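Local coordinates for Lys-gingipain catalytic subunit (Porphyromonas gingivalis, PDB 6I9A), which cleaves proteins after lysine as a secreted cysteine peptidase of family C25, here its catalytic subunit with the C-terminal Ig-like domain, at residues A[368-379]-A[438-448]. Numbering follows the deposited sequence.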
loop_
_atom_site.group_PDB
_atom_site.type_symbol
_atom_site.label_atom_id
_atom_site.label_comp_id
_atom_site.label_asym_id
_atom_site.label_seq_id
_atom_site.Cartn_x
_atom_site.Cartn_y
_atom_site.Cartn_z
ATOM N N TYR A 368 6.264 6.992 4.217
ATOM C CA TYR A 368 6.714 8.026 5.153
ATOM C C TYR A 368 5.681 9.171 5.173
ATOM O O TYR A 368 4.818 9.287 4.281
ATOM C CB TYR A 368 8.116 8.570 4.711
ATOM C CG TYR A 368 9.128 7.471 4.485
ATOM C CD1 TYR A 368 9.487 6.607 5.516
ATOM C CD2 TYR A 368 9.721 7.292 3.242
ATOM C CE1 TYR A 368 10.409 5.588 5.309
ATOM C CE2 TYR A 368 10.651 6.281 3.014
ATOM C CZ TYR A 368 10.969 5.407 4.050
ATOM O OH TYR A 368 11.829 4.346 3.868
ATOM N N ARG A 369 5.749 9.988 6.215
ATOM C CA ARG A 369 4.887 11.148 6.367
ATOM C C ARG A 369 5.804 12.328 6.557
ATOM O O ARG A 369 6.269 12.601 7.677
ATOM C CB ARG A 369 3.928 10.961 7.528
ATOM C CG ARG A 369 2.875 9.877 7.278
ATOM C CD ARG A 369 1.933 9.700 8.516
ATOM N NE ARG A 369 2.600 9.119 9.687
ATOM C CZ ARG A 369 2.710 7.816 9.908
ATOM N NH1 ARG A 369 2.300 6.956 9.004
ATOM N NH2 ARG A 369 3.331 7.365 11.010
ATOM N N ALA A 370 6.117 12.999 5.457
ATOM C CA ALA A 370 7.179 14.021 5.373
ATOM C C ALA A 370 8.542 13.331 5.674
ATOM O O ALA A 370 8.709 12.168 5.292
ATOM C CB ALA A 370 6.867 15.226 6.258
ATOM N N MET A 371 9.534 14.056 6.227
ATOM C CA MET A 371 10.839 13.418 6.390
ATOM C C MET A 371 10.791 12.364 7.487
ATOM O O MET A 371 10.504 12.679 8.637
ATOM C CB MET A 371 11.898 14.461 6.730
ATOM C CG MET A 371 13.299 13.877 6.841
ATOM S SD MET A 371 13.980 13.311 5.277
ATOM C CE MET A 371 14.215 14.874 4.420
ATOM N N PRO A 372 11.140 11.108 7.191
ATOM C CA PRO A 372 11.097 10.087 8.264
ATOM C C PRO A 372 12.199 10.346 9.307
ATOM O O PRO A 372 13.226 10.979 9.027
ATOM C CB PRO A 372 11.298 8.771 7.520
ATOM C CG PRO A 372 12.086 9.187 6.251
ATOM C CD PRO A 372 11.464 10.520 5.878
ATOM N N LYS A 373 11.944 9.884 10.519
ATOM C CA LYS A 373 12.840 10.062 11.650
ATOM C C LYS A 373 13.984 9.086 11.624
ATOM O O LYS A 373 13.940 8.046 10.978
ATOM C CB LYS A 373 12.039 9.896 12.946
ATOM C CG LYS A 373 11.008 11.052 13.111
ATOM C CD LYS A 373 10.091 10.887 14.295
ATOM C CE LYS A 373 8.939 9.939 14.066
ATOM N NZ LYS A 373 8.419 9.909 12.671
ATOM N N THR A 374 15.037 9.410 12.379
ATOM C CA THR A 374 16.181 8.528 12.534
ATOM C C THR A 374 15.941 7.697 13.790
ATOM O O THR A 374 15.655 8.253 14.865
ATOM C CB THR A 374 17.473 9.361 12.627
ATOM O OG1 THR A 374 17.635 10.049 11.384
ATOM C CG2 THR A 374 18.715 8.478 12.827
ATOM N N ASN A 375 16.043 6.380 13.668
ATOM C CA ASN A 375 15.719 5.512 14.785
ATOM C C ASN A 375 16.896 5.442 15.767
ATOM O O ASN A 375 18.026 5.823 15.428
ATOM C CB ASN A 375 15.366 4.081 14.236
ATOM C CG ASN A 375 14.329 3.383 15.100
ATOM O OD1 ASN A 375 14.136 3.766 16.261
ATOM N ND2 ASN A 375 13.670 2.354 14.552
ATOM N N THR A 376 16.619 4.893 16.951
ATOM C CA THR A 376 17.604 4.621 17.991
ATOM C C THR A 376 17.630 3.118 18.183
ATOM O O THR A 376 16.585 2.456 18.043
ATOM C CB THR A 376 17.258 5.332 19.287
ATOM O OG1 THR A 376 16.026 4.816 19.785
ATOM C CG2 THR A 376 17.216 6.850 19.121
ATOM N N TYR A 377 18.816 2.552 18.448
ATOM C CA TYR A 377 18.916 1.105 18.617
ATOM C C TYR A 377 20.246 0.780 19.243
ATOM O O TYR A 377 21.183 1.595 19.191
ATOM C CB TYR A 377 18.757 0.401 17.239
ATOM C CG TYR A 377 19.884 0.715 16.296
ATOM C CD1 TYR A 377 20.990 -0.120 16.210
ATOM C CD2 TYR A 377 19.869 1.865 15.525
ATOM C CE1 TYR A 377 22.062 0.187 15.394
ATOM C CE2 TYR A 377 20.930 2.184 14.688
ATOM C CZ TYR A 377 22.033 1.339 14.632
ATOM O OH TYR A 377 23.098 1.624 13.804
ATOM N N THR A 378 20.312 -0.413 19.795
ATOM C CA THR A 378 21.561 -1.012 20.292
ATOM C C THR A 378 21.565 -2.460 19.850
ATOM O O THR A 378 20.648 -3.215 20.173
ATOM C CB THR A 378 21.692 -0.919 21.839
ATOM O OG1 THR A 378 21.562 0.440 22.228
ATOM C CG2 THR A 378 23.052 -1.467 22.330
ATOM N N LEU A 379 22.615 -2.831 19.135
ATOM C CA LEU A 379 22.803 -4.222 18.749
ATOM C C LEU A 379 23.716 -4.912 19.752
ATOM O O LEU A 379 24.691 -4.302 20.220
ATOM C CB LEU A 379 23.441 -4.302 17.352
ATOM C CG LEU A 379 22.664 -3.682 16.201
ATOM C CD1 LEU A 379 23.330 -4.000 14.872
ATOM C CD2 LEU A 379 21.179 -4.119 16.200
ATOM N N ILE A 438 15.957 -3.210 11.177
ATOM C CA ILE A 438 15.008 -2.593 12.104
ATOM C C ILE A 438 14.191 -1.571 11.357
ATOM O O ILE A 438 14.777 -0.673 10.726
ATOM C CB ILE A 438 15.709 -1.950 13.321
ATOM C CG1 ILE A 438 16.721 -2.939 13.981
ATOM C CG2 ILE A 438 14.664 -1.421 14.332
ATOM C CD1 ILE A 438 17.555 -2.268 15.149
ATOM N N THR A 439 12.873 -1.726 11.393
ATOM C CA THR A 439 11.984 -0.786 10.679
ATOM C C THR A 439 10.925 -0.290 11.634
ATOM O O THR A 439 10.613 -0.908 12.662
ATOM C CB THR A 439 11.314 -1.486 9.463
ATOM O OG1 THR A 439 10.568 -2.634 9.893
ATOM C CG2 THR A 439 12.312 -1.912 8.376
ATOM N N ARG A 440 10.375 0.868 11.303
ATOM C CA ARG A 440 9.281 1.442 12.052
ATOM C C ARG A 440 8.586 2.438 11.158
ATOM O O ARG A 440 9.253 3.131 10.381
ATOM C CB ARG A 440 9.791 2.132 13.342
ATOM C CG ARG A 440 8.672 2.627 14.255
ATOM C CD ARG A 440 9.213 3.218 15.544
ATOM N NE ARG A 440 8.100 3.846 16.251
ATOM C CZ ARG A 440 8.255 4.677 17.280
ATOM N NH1 ARG A 440 9.477 4.937 17.764
ATOM N NH2 ARG A 440 7.196 5.258 17.831
ATOM N N SER A 441 7.262 2.563 11.274
ATOM C CA SER A 441 6.518 3.521 10.438
ATOM C C SER A 441 7.085 4.938 10.607
ATOM O O SER A 441 7.241 5.427 11.729
ATOM C CB SER A 441 5.051 3.516 10.865
ATOM O OG SER A 441 4.355 4.598 10.240
ATOM N N ASN A 442 7.368 5.590 9.489
ATOM C CA ASN A 442 7.877 6.957 9.435
ATOM C C ASN A 442 9.281 7.079 10.059
ATOM O O ASN A 442 9.657 8.169 10.481
ATOM C CB ASN A 442 6.919 7.996 9.998
ATOM C CG ASN A 442 7.174 9.327 9.352
ATOM O OD1 ASN A 442 7.633 9.396 8.197
ATOM N ND2 ASN A 442 6.865 10.399 10.058
ATOM N N TYR A 443 10.043 5.964 10.072
ATOM C CA TYR A 443 11.459 5.989 10.427
ATOM C C TYR A 443 12.273 5.429 9.297
ATOM O O TYR A 443 11.862 4.506 8.580
ATOM C CB TYR A 443 11.745 5.131 11.688
ATOM C CG TYR A 443 11.389 5.815 12.977
ATOM C CD1 TYR A 443 10.057 5.997 13.352
ATOM C CD2 TYR A 443 12.382 6.297 13.832
ATOM C CE1 TYR A 443 9.724 6.666 14.534
ATOM C CE2 TYR A 443 12.057 6.980 15.002
ATOM C CZ TYR A 443 10.731 7.123 15.368
ATOM O OH TYR A 443 10.417 7.814 16.520
ATOM N N LEU A 444 13.483 5.967 9.132
ATOM C CA LEU A 444 14.435 5.389 8.209
ATOM C C LEU A 444 14.810 3.984 8.693
ATOM O O LEU A 444 14.924 3.767 9.903
ATOM C CB LEU A 444 15.698 6.282 8.180
ATOM C CG LEU A 444 15.468 7.651 7.548
ATOM C CD1 LEU A 444 16.643 8.588 7.864
ATOM C CD2 LEU A 444 15.309 7.543 6.011
ATOM N N PRO A 445 15.012 3.054 7.777
ATOM C CA PRO A 445 15.397 1.682 8.201
ATOM C C PRO A 445 16.829 1.641 8.716
ATOM O O PRO A 445 17.685 2.441 8.297
ATOM C CB PRO A 445 15.264 0.871 6.900
ATOM C CG PRO A 445 15.555 1.891 5.778
ATOM C CD PRO A 445 14.955 3.199 6.296
ATOM N N VAL A 446 17.093 0.674 9.584
ATOM C CA VAL A 446 18.448 0.341 10.058
ATOM C C VAL A 446 18.783 -1.000 9.443
ATOM O O VAL A 446 18.004 -1.973 9.615
ATOM C CB VAL A 446 18.479 0.283 11.590
ATOM C CG1 VAL A 446 19.858 -0.144 12.085
ATOM C CG2 VAL A 446 18.051 1.604 12.222
ATOM N N ILE A 447 19.877 -1.082 8.692
ATOM C CA ILE A 447 20.275 -2.310 7.983
ATOM C C ILE A 447 21.721 -2.591 8.346
ATOM O O ILE A 447 22.633 -1.866 7.948
ATOM C CB ILE A 447 20.077 -2.140 6.478
ATOM C CG1 ILE A 447 18.625 -1.783 6.136
ATOM C CG2 ILE A 447 20.563 -3.416 5.717
ATOM C CD1 ILE A 447 18.431 -1.492 4.634
ATOM N N LYS A 448 21.929 -3.574 9.201
ATOM C CA LYS A 448 23.251 -3.851 9.780
ATOM C C LYS A 448 23.522 -5.346 9.740
ATOM O O LYS A 448 22.683 -6.121 9.246
ATOM C CB LYS A 448 23.301 -3.320 11.234
ATOM C CG LYS A 448 23.190 -1.806 11.349
ATOM C CD LYS A 448 24.452 -1.072 10.780
ATOM C CE LYS A 448 24.258 0.424 10.747
ATOM N NZ LYS A 448 25.529 1.113 10.385
HETATM O O HOH W 1 14.102 1.897 11.786
HETATM O O HOH W 2 16.949 5.130 11.310
#
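In the C-terminal Ig-like domain, segment 368-379, whose end is the short strand 377-378, lies along the beta hairpin formed by strands 432-439 and 446-452, and Asn442, in the type II turn Arg440-Tyr443 of its connecting loop, meets the backbone of Arg369. A chi1 of -153° swings the Asn442 amide away from its own backbone N, and it grips Arg369 twice: Arg369 N gives OD1 a straight bond of 2.8 Å from above the carbonyl plane, while ND2 returns a longer, bent one to Arg369 O. A single beta bridge follows, in which Lys373 N donates to Asn442 O at 2.9 Å and Leu444 N to Lys373 O at 2.8 Å. Lys373 NZ also reaches Asn442 O, at 3.1 Å and from the opposite face of that carbonyl. Lys373 CB lies over one face of the Tyr443 ring, 3.8 Å from its centroid and 19° off the normal; bends at chi3 and chi4 then bring CE to the ring and turn NZ back to Asn442 O, in off-centre cation-pi contact. Farther along, two waters span the gap, one linking Asn375 ND2 to Ile438 O and Leu444 O, the other Asn375 N to Leu444 O; Ser395 OG holds Asn375 OD1. Tyr377 then lays a ring face on Val446 CG1, 3.7 Å from the centroid, and Tyr377 CB meets Ile438 CD1 at 3.6 Å. Strands 377-378 and 446-452 are outermost in the sheet order, yet Tyr377 packs on Val446, consistent with an Ig-like beta sandwich.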